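Local coordinates for beta-amyloid-like protein (Caenorhabditis elegans, PDB 3K66), which binds heparin through its E2 domain and, as a nematode homolog of human amyloid precursor protein, probably takes part in cell adhesion and neural development, at residues D140-L145 / R169-I173; L127-K131 / I197-Y201. All coordinates share one frame; numbering follows the deposited sequence.

Contact 1. Residues D140-L145 / R169-I173; sequences DRMHTL and RLRYI
Ile173 sends CG1 away from its own carbonyl carbon (chi1 -72°) and runs on extended, which carries CD1 across to the backbone of Arg141, 3.7 Å from Arg141 N. The same methyl rests against the carboxylate end of Asp140, with CD1 3.9 Å from Asp140 CG, the two side chains meeting at a slant. In Thr144 the hydroxyl stands beside the backbone N (chi1 -51°) and folds back on its own helix: OG1 donates to Asp140 O at 2.8 Å, from above the carbonyl plane, while Thr144 N reaches that oxygen from the opposite face. Both branches of Thr144 also make van der Waals contact with Arg169 CD, OG1 at 3.5 Å and CG2 somewhat farther. Leu145 CD2 touches Leu170 CD1 at 3.7 Å, the side chains roughly perpendicular. Charge plays a looser part. Asp140 OD1 sits 4.2 Å from Arg169 NE but well out of the guanidinium plane, so any attraction is undirected, and the salt bridge of Asp140 goes through OD2 to Lys103 of helix 55-119. With axes 10.2 Å apart and 171° between their directions, the segments make helices 123-154 and 163-182 an antiparallel pair, part of the helical bundle of this E2 domain.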
ATOM      1  N   ASP A 140       5.453   5.409   7.977  1.00 60.28           N
ATOM      2  CA  ASP A 140       4.000   5.356   8.083  1.00 59.59           C
ATOM      3  C   ASP A 140       3.401   6.425   7.164  1.00 58.90           C
ATOM      4  O   ASP A 140       2.427   6.182   6.452  1.00 58.98           O
ATOM      5  CB  ASP A 140       3.564   5.588   9.537  1.00 58.78           C
ATOM      6  CG  ASP A 140       2.091   5.297   9.765  1.00 59.06           C
ATOM      7  OD1 ASP A 140       1.362   4.986   8.795  1.00 57.76           O
ATOM      8  OD2 ASP A 140       1.658   5.385  10.928  1.00 56.76           O
ATOM      9  N   ARG A 141       3.983   7.618   7.193  1.00 57.77           N
ATOM     10  CA  ARG A 141       3.506   8.724   6.365  1.00 57.94           C
ATOM     11  C   ARG A 141       3.606   8.329   4.894  1.00 58.55           C
ATOM     12  O   ARG A 141       2.622   8.334   4.166  1.00 59.04           O
ATOM     13  CB  ARG A 141       4.339   9.986   6.646  1.00 55.30           C
ATOM     14  CG  ARG A 141       3.893  11.265   5.967  1.00 53.77           C
ATOM     15  CD  ARG A 141       4.656  12.409   6.566  1.00 51.81           C
ATOM     16  NE  ARG A 141       4.415  13.691   5.938  1.00 54.89           N
ATOM     17  CZ  ARG A 141       4.854  14.037   4.733  1.00 56.26           C
ATOM     18  NH1 ARG A 141       5.566  13.186   4.008  1.00 56.27           N
ATOM     19  NH2 ARG A 141       4.580  15.248   4.252  1.00 56.41           N
ATOM     20  N   MET A 142       4.804   7.966   4.466  1.00 60.97           N
ATOM     21  CA  MET A 142       5.028   7.577   3.086  1.00 65.24           C
ATOM     22  C   MET A 142       3.976   6.578   2.594  1.00 64.26           C
ATOM     23  O   MET A 142       3.361   6.785   1.551  1.00 65.67           O
ATOM     24  CB  MET A 142       6.432   6.997   2.928  1.00 67.01           C
ATOM     25  CG  MET A 142       6.678   6.403   1.565  1.00 75.96           C
ATOM     26  SD  MET A 142       8.159   5.389   1.591  1.00 81.31           S
ATOM     27  CE  MET A 142       7.664   4.127   2.696  1.00 85.17           C
ATOM     28  N   HIS A 143       3.760   5.503   3.339  1.00 64.17           N
ATOM     29  CA  HIS A 143       2.763   4.532   2.923  1.00 66.38           C
ATOM     30  C   HIS A 143       1.373   5.134   2.851  1.00 63.55           C
ATOM     31  O   HIS A 143       0.631   4.875   1.914  1.00 63.28           O
ATOM     32  CB  HIS A 143       2.719   3.339   3.866  1.00 71.71           C
ATOM     33  CG  HIS A 143       3.780   2.319   3.598  1.00 79.86           C
ATOM     34  ND1 HIS A 143       3.506   1.094   3.024  1.00 83.48           N
ATOM     35  CD2 HIS A 143       5.114   2.332   3.829  1.00 82.56           C
ATOM     36  CE1 HIS A 143       4.625   0.399   2.920  1.00 86.21           C
ATOM     37  NE2 HIS A 143       5.616   1.126   3.402  1.00 85.09           N
ATOM     38  N   THR A 144       1.004   5.946   3.831  1.00 60.91           N
ATOM     39  CA  THR A 144      -0.331   6.506   3.801  1.00 60.14           C
ATOM     40  C   THR A 144      -0.525   7.355   2.564  1.00 60.49           C
ATOM     41  O   THR A 144      -1.500   7.181   1.840  1.00 59.59           O
ATOM     42  CB  THR A 144      -0.633   7.363   5.028  1.00 58.94           C
ATOM     43  OG1 THR A 144      -0.324   6.629   6.217  1.00 58.84           O
ATOM     44  CG2 THR A 144      -2.107   7.739   5.045  1.00 56.82           C
ATOM     45  N   LEU A 145       0.390   8.287   2.334  1.00 61.17           N
ATOM     46  CA  LEU A 145       0.333   9.151   1.163  1.00 61.69           C
ATOM     47  C   LEU A 145       0.238   8.297  -0.095  1.00 65.50           C
ATOM     48  O   LEU A 145      -0.627   8.501  -0.959  1.00 67.59           O
ATOM     49  CB  LEU A 145       1.594  10.025   1.104  1.00 58.86           C
ATOM     50  CG  LEU A 145       1.569  11.225   2.049  1.00 58.02           C
ATOM     51  CD1 LEU A 145       2.919  11.907   2.082  1.00 56.11           C
ATOM     52  CD2 LEU A 145       0.500  12.183   1.579  1.00 53.49           C
ATOM     53  N   ARG A 169      -4.213  11.071   9.900  1.00 65.23           N
ATOM     54  CA  ARG A 169      -3.020  10.280  10.182  1.00 66.13           C
ATOM     55  C   ARG A 169      -1.775  11.158  10.143  1.00 62.97           C
ATOM     56  O   ARG A 169      -0.956  11.130  11.054  1.00 62.96           O
ATOM     57  CB  ARG A 169      -2.856   9.172   9.153  1.00 68.70           C
ATOM     58  CG  ARG A 169      -3.423   7.844   9.571  1.00 75.69           C
ATOM     59  CD  ARG A 169      -2.844   6.768   8.689  1.00 82.12           C
ATOM     60  NE  ARG A 169      -2.812   5.482   9.366  1.00 86.18           N
ATOM     61  CZ  ARG A 169      -3.284   4.365   8.831  1.00 90.01           C
ATOM     62  NH1 ARG A 169      -3.819   4.387   7.612  1.00 91.00           N
ATOM     63  NH2 ARG A 169      -3.242   3.229   9.515  1.00 91.27           N
ATOM     64  N   LEU A 170      -1.639  11.941   9.078  1.00 63.87           N
ATOM     65  CA  LEU A 170      -0.473  12.801   8.928  1.00 64.80           C
ATOM     66  C   LEU A 170      -0.317  13.805  10.070  1.00 62.16           C
ATOM     67  O   LEU A 170       0.803  14.160  10.448  1.00 60.82           O
ATOM     68  CB  LEU A 170      -0.506  13.508   7.563  1.00 63.75           C
ATOM     69  CG  LEU A 170      -0.274  12.557   6.383  1.00 64.31           C
ATOM     70  CD1 LEU A 170      -0.469  13.240   5.037  1.00 66.51           C
ATOM     71  CD2 LEU A 170       1.123  12.048   6.472  1.00 66.68           C
ATOM     72  N   ARG A 171      -1.440  14.233  10.637  1.00 61.27           N
ATOM     73  CA  ARG A 171      -1.436  15.185  11.745  1.00 62.87           C
ATOM     74  C   ARG A 171      -0.847  14.529  12.988  1.00 60.63           C
ATOM     75  O   ARG A 171       0.094  15.048  13.608  1.00 61.53           O
ATOM     76  CB  ARG A 171      -2.854  15.648  12.047  1.00 65.98           C
ATOM     77  CG  ARG A 171      -3.002  17.139  12.087  1.00 74.94           C
ATOM     78  CD  ARG A 171      -4.429  17.509  11.776  1.00 83.57           C
ATOM     79  NE  ARG A 171      -4.543  18.847  11.202  1.00 88.07           N
ATOM     80  CZ  ARG A 171      -5.566  19.241  10.446  1.00 89.98           C
ATOM     81  NH1 ARG A 171      -6.561  18.400  10.168  1.00 88.85           N
ATOM     82  NH2 ARG A 171      -5.599  20.479   9.968  1.00 91.23           N
ATOM     83  N   TYR A 172      -1.409  13.388  13.363  1.00 56.06           N
ATOM     84  CA  TYR A 172      -0.914  12.712  14.540  1.00 54.04           C
ATOM     85  C   TYR A 172       0.505  12.203  14.410  1.00 51.46           C
ATOM     86  O   TYR A 172       1.205  12.066  15.404  1.00 51.15           O
ATOM     87  CB  TYR A 172      -1.841  11.573  14.939  1.00 53.28           C
ATOM     88  CG  TYR A 172      -2.967  12.037  15.806  1.00 54.71           C
ATOM     89  CD1 TYR A 172      -2.808  12.168  17.192  1.00 56.46           C
ATOM     90  CD2 TYR A 172      -4.198  12.364  15.246  1.00 57.63           C
ATOM     91  CE1 TYR A 172      -3.848  12.609  17.989  1.00 56.23           C
ATOM     92  CE2 TYR A 172      -5.250  12.813  16.041  1.00 57.38           C
ATOM     93  CZ  TYR A 172      -5.066  12.932  17.407  1.00 57.17           C
ATOM     94  OH  TYR A 172      -6.101  13.397  18.183  1.00 59.49           O
ATOM     95  N   ILE A 173       0.948  11.893  13.202  1.00 49.72           N
ATOM     96  CA  ILE A 173       2.328  11.434  13.074  1.00 50.38           C
ATOM     97  C   ILE A 173       3.228  12.590  13.491  1.00 51.37           C
ATOM     98  O   ILE A 173       4.191  12.428  14.256  1.00 48.99           O
ATOM     99  CB  ILE A 173       2.679  10.988  11.640  1.00 49.95           C
ATOM    100  CG1 ILE A 173       1.969   9.654  11.353  1.00 49.22           C
ATOM    101  CG2 ILE A 173       4.209  10.816  11.521  1.00 48.06           C
ATOM    102  CD1 ILE A 173       2.086   9.191   9.959  1.00 48.32           C
TER

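Contact 2. Residues L127-K131 / I197-Y201; sequences LQSLK and IAVTY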
ATOM      1  N   LEU A 127      20.273   9.124  20.362  1.00 65.78           N
ATOM      2  CA  LEU A 127      20.076   9.603  18.999  1.00 65.55           C
ATOM      3  C   LEU A 127      19.723   8.496  18.000  1.00 67.74           C
ATOM      4  O   LEU A 127      18.709   8.574  17.309  1.00 68.62           O
ATOM      5  CB  LEU A 127      21.335  10.334  18.534  1.00 63.55           C
ATOM      6  CG  LEU A 127      21.427  10.841  17.093  1.00 61.82           C
ATOM      7  CD1 LEU A 127      20.184  11.616  16.711  1.00 61.66           C
ATOM      8  CD2 LEU A 127      22.639  11.737  16.969  1.00 60.74           C
ATOM      9  N   GLN A 128      20.556   7.462  17.926  1.00 71.84           N
ATOM     10  CA  GLN A 128      20.313   6.347  17.008  1.00 73.54           C
ATOM     11  C   GLN A 128      18.948   5.766  17.291  1.00 73.77           C
ATOM     12  O   GLN A 128      18.282   5.226  16.404  1.00 74.77           O
ATOM     13  CB  GLN A 128      21.371   5.255  17.185  1.00 74.31           C
ATOM     14  CG  GLN A 128      22.181   5.148  16.020  1.00 78.94           C
ATOM     15  N   SER A 129      18.535   5.889  18.546  1.00 71.41           N
ATOM     16  CA  SER A 129      17.243   5.375  18.974  1.00 70.13           C
ATOM     17  C   SER A 129      16.128   6.255  18.419  1.00 68.84           C
ATOM     18  O   SER A 129      15.139   5.777  17.851  1.00 67.80           O
ATOM     19  CB  SER A 129      17.181   5.344  20.496  1.00 71.24           C
ATOM     20  OG  SER A 129      16.150   4.477  20.906  1.00 72.97           O
ATOM     21  N   LEU A 130      16.320   7.559  18.577  1.00 66.94           N
ATOM     22  CA  LEU A 130      15.369   8.558  18.107  1.00 64.36           C
ATOM     23  C   LEU A 130      15.191   8.476  16.590  1.00 64.85           C
ATOM     24  O   LEU A 130      14.062   8.388  16.094  1.00 64.91           O
ATOM     25  CB  LEU A 130      15.864   9.947  18.503  1.00 59.18           C
ATOM     26  CG  LEU A 130      14.834  11.062  18.451  1.00 57.06           C
ATOM     27  CD1 LEU A 130      13.624  10.647  19.273  1.00 55.36           C
ATOM     28  CD2 LEU A 130      15.438  12.341  19.025  1.00 51.33           C
ATOM     29  N   LYS A 131      16.314   8.491  15.867  1.00 63.48           N
ATOM     30  CA  LYS A 131      16.290   8.424  14.409  1.00 63.77           C
ATOM     31  C   LYS A 131      15.534   7.194  13.940  1.00 64.17           C
ATOM     32  O   LYS A 131      14.877   7.212  12.900  1.00 64.82           O
ATOM     33  CB  LYS A 131      17.712   8.414  13.834  1.00 64.47           C
ATOM     34  CG  LYS A 131      18.559   9.571  14.342  1.00 67.37           C
ATOM     35  CD  LYS A 131      19.605  10.059  13.347  1.00 68.15           C
ATOM     36  CE  LYS A 131      20.840   9.179  13.348  1.00 70.53           C
ATOM     37  NZ  LYS A 131      21.960   9.792  12.577  1.00 69.45           N
ATOM     38  N   ILE A 197      20.233  17.753  15.835  1.00 66.63           N
ATOM     39  CA  ILE A 197      20.656  16.682  14.933  1.00 66.27           C
ATOM     40  C   ILE A 197      19.464  15.836  14.457  1.00 64.95           C
ATOM     41  O   ILE A 197      19.315  15.554  13.257  1.00 64.33           O
ATOM     42  CB  ILE A 197      21.691  15.753  15.589  1.00 67.78           C
ATOM     43  CG1 ILE A 197      22.919  16.561  16.011  1.00 67.89           C
ATOM     44  CG2 ILE A 197      22.133  14.684  14.593  1.00 65.57           C
ATOM     45  CD1 ILE A 197      23.991  15.720  16.667  1.00 69.13           C
ATOM     46  N   ALA A 198      18.617  15.437  15.402  1.00 63.72           N
ATOM     47  CA  ALA A 198      17.433  14.639  15.103  1.00 59.62           C
ATOM     48  C   ALA A 198      16.430  15.407  14.246  1.00 58.23           C
ATOM     49  O   ALA A 198      15.816  14.830  13.348  1.00 56.58           O
ATOM     50  CB  ALA A 198      16.756  14.188  16.414  1.00 56.48           C
ATOM     51  N   VAL A 199      16.257  16.705  14.524  1.00 56.65           N
ATOM     52  CA  VAL A 199      15.299  17.525  13.764  1.00 56.27           C
ATOM     53  C   VAL A 199      15.705  17.617  12.290  1.00 56.13           C
ATOM     54  O   VAL A 199      14.879  17.437  11.395  1.00 53.39           O
ATOM     55  CB  VAL A 199      15.145  18.972  14.341  1.00 57.02           C
ATOM     56  CG1 VAL A 199      14.237  19.783  13.443  1.00 54.75           C
ATOM     57  CG2 VAL A 199      14.542  18.941  15.744  1.00 55.92           C
ATOM     58  N   THR A 200      16.979  17.906  12.036  1.00 57.61           N
ATOM     59  CA  THR A 200      17.462  17.977  10.663  1.00 57.73           C
ATOM     60  C   THR A 200      17.295  16.599  10.009  1.00 58.12           C
ATOM     61  O   THR A 200      16.843  16.472   8.855  1.00 55.92           O
ATOM     62  CB  THR A 200      18.923  18.418  10.623  1.00 57.54           C
ATOM     63  OG1 THR A 200      19.042  19.678  11.293  1.00 57.50           O
ATOM     64  CG2 THR A 200      19.406  18.564   9.163  1.00 56.99           C
ATOM     65  N   TYR A 201      17.631  15.563  10.768  1.00 58.07           N
ATOM     66  CA  TYR A 201      17.495  14.206  10.273  1.00 58.40           C
ATOM     67  C   TYR A 201      16.065  13.976   9.838  1.00 58.73           C
ATOM     68  O   TYR A 201      15.801  13.335   8.823  1.00 59.44           O
ATOM     69  CB  TYR A 201      17.849  13.180  11.346  1.00 60.07           C
ATOM     70  CG  TYR A 201      17.664  11.748  10.880  1.00 61.42           C
ATOM     71  CD1 TYR A 201      18.565  11.150   9.999  1.00 60.94           C
ATOM     72  CD2 TYR A 201      16.576  10.993  11.323  1.00 61.19           C
ATOM     73  CE1 TYR A 201      18.385   9.841   9.578  1.00 61.80           C
ATOM     74  CE2 TYR A 201      16.389   9.693  10.911  1.00 61.37           C
ATOM     75  CZ  TYR A 201      17.300   9.122  10.036  1.00 62.31           C
ATOM     76  OH  TYR A 201      17.117   7.818   9.632  1.00 62.32           O
TER
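Lys131 and Tyr201 supply the CH-pi part of this contact, in which a lysine contributes its methylenes. Tyr201 CG points away from its backbone N (chi1 178°), extending the ring toward helix 123-154, and the Lys131 chain, kinked at its second and third torsions, folds across one face of it. Lys131 CD lies 3.6 Å from the centroid of the Tyr201 ring and only 13° off the ring normal, hence almost over its centre. Nearer the backbone, Lys131 CB comes within 3.5 Å of Tyr201 CE2, so the aliphatic chain covers the ring from its CE2 side to its middle.

The second kind of interaction is apolar packing. Leu130 CD2 rests on the methyl of Ala198, 3.5 Å from its CB, and Leu127 reaches the same methyl less closely, with CD1 4.3 Å from Ala198 CB. The other branch of Leu127 turns to Ile197: its CD2 meets Ile197 CG2 at 3.8 Å, the side chains crossing at about a right angle. Small Ala198 thus receives two leucines from successive turns.

The Tyr201 hydroxyl is hydrogen-bonded to Arg135 NE, further along helix 123-154, so the same ring ties the two helices by a polar bond as well.

The two segments run nearly parallel, at 27° with axes 10.1 Å apart. Leu130 also touches Tyr110 of helix 55-119 and Thr180 of helix 163-182, while Val199 packs on Leu181, so helix 195-209 lies against both helix 123-154 and helix 163-182.

Contacts 1 and 2 share helix 123-154, which offers residues 127-131 to helix 195-209 and, further along, residues 140-145 to helix 163-182. Their centres are 19 Å apart and their nearest atoms about 11 Å, so they are separate points of packing. In chain order the segments run 127-131, 140-145, 169-173, 197-201: the pair of contact 1 lies between the two segments of contact 2. Helix 123-154 is thus packed against the antiparallel helix 163-182 and, later in the chain, helix 195-209, which runs roughly parallel to it (27° between the segments). Together the contacts show how the later helices gather beside helix 55-119 into the compact, C-terminal half of this elongated, all-helical E2 structure.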